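PDB 3LYB: putative endoribonuclease from Klebsiella pneumoniae, which is a putative endoribonuclease of the L-PSP (YjgF/RidA-like) family that probably acts as a hydrolase, possibly on RNA. Local coordinates for the interface of chains A and B. Sequence-based numbering; all coordinates share one arbitrary frame. Chains: chain A/B, Putative endoribonuclease.

The interface of chains A and B. Residues chain A 98, 126, 128; chain B 28, 100, 142, 144.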
ATOM      1  N   VAL A  98      21.752  22.044  -6.182  1.00 24.99           N
ATOM      2  CA  VAL A  98      20.499  21.479  -5.686  1.00 25.02           C
ATOM      3  C   VAL A  98      20.487  20.035  -6.164  1.00 25.18           C
ATOM      4  O   VAL A  98      20.770  19.749  -7.343  1.00 25.26           O
ATOM      5  CB  VAL A  98      19.202  22.310  -6.068  1.00 25.53           C
ATOM      6  CG1 VAL A  98      17.929  21.705  -5.406  1.00 23.37           C
ATOM      7  CG2 VAL A  98      19.337  23.773  -5.663  1.00 23.19           C
ATOM      8  N   THR A 126      21.643  22.055  -1.166  1.00 30.75           N
ATOM      9  CA  THR A 126      20.294  21.640  -0.765  1.00 29.58           C
ATOM     10  C   THR A 126      20.100  20.225  -1.268  1.00 28.25           C
ATOM     11  O   THR A 126      20.480  19.912  -2.379  1.00 28.57           O
ATOM     12  CB  THR A 126      19.182  22.536  -1.370  1.00 29.78           C
ATOM     13  OG1 THR A 126      19.423  23.898  -1.040  1.00 30.43           O
ATOM     14  CG2 THR A 126      17.831  22.187  -0.790  1.00 30.80           C
ATOM     15  N   VAL A 128      17.211  16.966  -1.277  1.00 27.99           N
ATOM     16  CA  VAL A 128      15.881  16.440  -1.005  1.00 27.79           C
ATOM     17  C   VAL A 128      15.646  15.119  -1.686  1.00 27.42           C
ATOM     18  O   VAL A 128      16.261  14.816  -2.710  1.00 27.37           O
ATOM     19  CB  VAL A 128      14.760  17.380  -1.477  1.00 27.93           C
ATOM     20  CG1 VAL A 128      14.723  18.639  -0.621  1.00 29.53           C
ATOM     21  CG2 VAL A 128      14.929  17.731  -2.930  1.00 27.34           C
TER
ATOM     22  N   GLY B  28      20.305  24.880   2.185  1.00 31.38           N
ATOM     23  CA  GLY B  28      19.077  24.408   2.819  1.00 30.02           C
ATOM     24  C   GLY B  28      19.378  24.136   4.285  1.00 29.58           C
ATOM     25  O   GLY B  28      20.451  23.654   4.630  1.00 28.94           O
ATOM     26  N   TYR B 100      10.649  23.235   1.595  1.00 28.02           N
ATOM     27  CA  TYR B 100      10.321  21.823   1.414  1.00 27.55           C
ATOM     28  C   TYR B 100       9.575  21.261   2.634  1.00 27.11           C
ATOM     29  O   TYR B 100       9.986  21.480   3.766  1.00 26.57           O
ATOM     30  CB  TYR B 100      11.612  21.024   1.128  1.00 27.51           C
ATOM     31  CG  TYR B 100      12.438  21.546  -0.050  1.00 28.36           C
ATOM     32  CD1 TYR B 100      12.077  21.267  -1.372  1.00 28.45           C
ATOM     33  CD2 TYR B 100      13.574  22.331   0.158  1.00 30.83           C
ATOM     34  CE1 TYR B 100      12.834  21.751  -2.459  1.00 28.53           C
ATOM     35  CE2 TYR B 100      14.341  22.833  -0.931  1.00 29.39           C
ATOM     36  CZ  TYR B 100      13.962  22.531  -2.226  1.00 29.31           C
ATOM     37  OH  TYR B 100      14.701  23.018  -3.282  1.00 30.48           O
ATOM     38  N   GLU B 142      12.394  22.010   5.581  1.00 26.64           N
ATOM     39  CA  GLU B 142      13.718  22.486   5.234  1.00 27.53           C
ATOM     40  C   GLU B 142      13.502  23.744   4.399  1.00 27.91           C
ATOM     41  O   GLU B 142      12.657  23.756   3.492  1.00 27.47           O
ATOM     42  CB  GLU B 142      14.512  21.434   4.469  1.00 27.43           C
ATOM     43  CG  GLU B 142      15.957  21.894   4.166  1.00 30.59           C
ATOM     44  CD  GLU B 142      16.768  20.894   3.359  1.00 34.59           C
ATOM     45  OE1 GLU B 142      16.346  19.720   3.271  1.00 37.92           O
ATOM     46  OE2 GLU B 142      17.838  21.264   2.813  1.00 35.33           O
ATOM     47  N   GLU B 144      15.465  26.823   2.102  1.00 31.09           N
ATOM     48  CA  GLU B 144      16.662  27.300   1.429  1.00 32.84           C
ATOM     49  C   GLU B 144      16.460  28.779   1.201  1.00 33.65           C
ATOM     50  O   GLU B 144      15.419  29.180   0.675  1.00 34.73           O
ATOM     51  CB  GLU B 144      16.864  26.580   0.099  1.00 32.86           C
ATOM     52  CG  GLU B 144      18.041  27.061  -0.697  1.00 33.44           C
ATOM     53  CD  GLU B 144      17.810  26.881  -2.166  1.00 38.30           C
ATOM     54  OE1 GLU B 144      18.097  25.775  -2.666  1.00 42.31           O
ATOM     55  OE2 GLU B 144      17.312  27.824  -2.830  1.00 40.37           O
TER
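Strand 124-129 of chain A, with strand 94-101 beside it, faces strands 94-101 and 141-148 of chain B and the loop around B:Gly28. Members of the L-PSP family typically assemble as trimers through their sheets, and this patch, in which the two copies contribute different residues, may belong to such an assembly. It illustrates how a hydrogen bond and an aromatic surface can be combined in one patch between two sheets. A:Thr126 stands in the middle, and its hydroxyl and methyl branches take different partners. Its hydroxyl OG1 donates a hydrogen bond of 2.8 Å to OE1 of B:Glu144, using the carboxylate's anti lone pair, the one turned away from OE2. With OG1 beside its own backbone N (chi1 -55°), CG2 stands anti to that N and meets B:Tyr100, 3.6 Å from CE2. The carboxylate of B:Glu142 comes up beside the same methyl, OE2 3.7 Å from CG2, a plain van der Waals contact. B:Glu144 reaches across with CG anti to its backbone N (chi1 177°), its side chain roughly perpendicular to that of A:Thr126. Beyond the bond, CG2 of A:Val98 approaches OE1 of B:Glu144 at 3.8 Å, giving the carboxylate an apolar neighbour. Further along strand 124-129, A:Val128 lays its methyl CG1 over one face of the B:Tyr100 ring, above its centre and 3.7 Å from the plane, in a CH-pi contact.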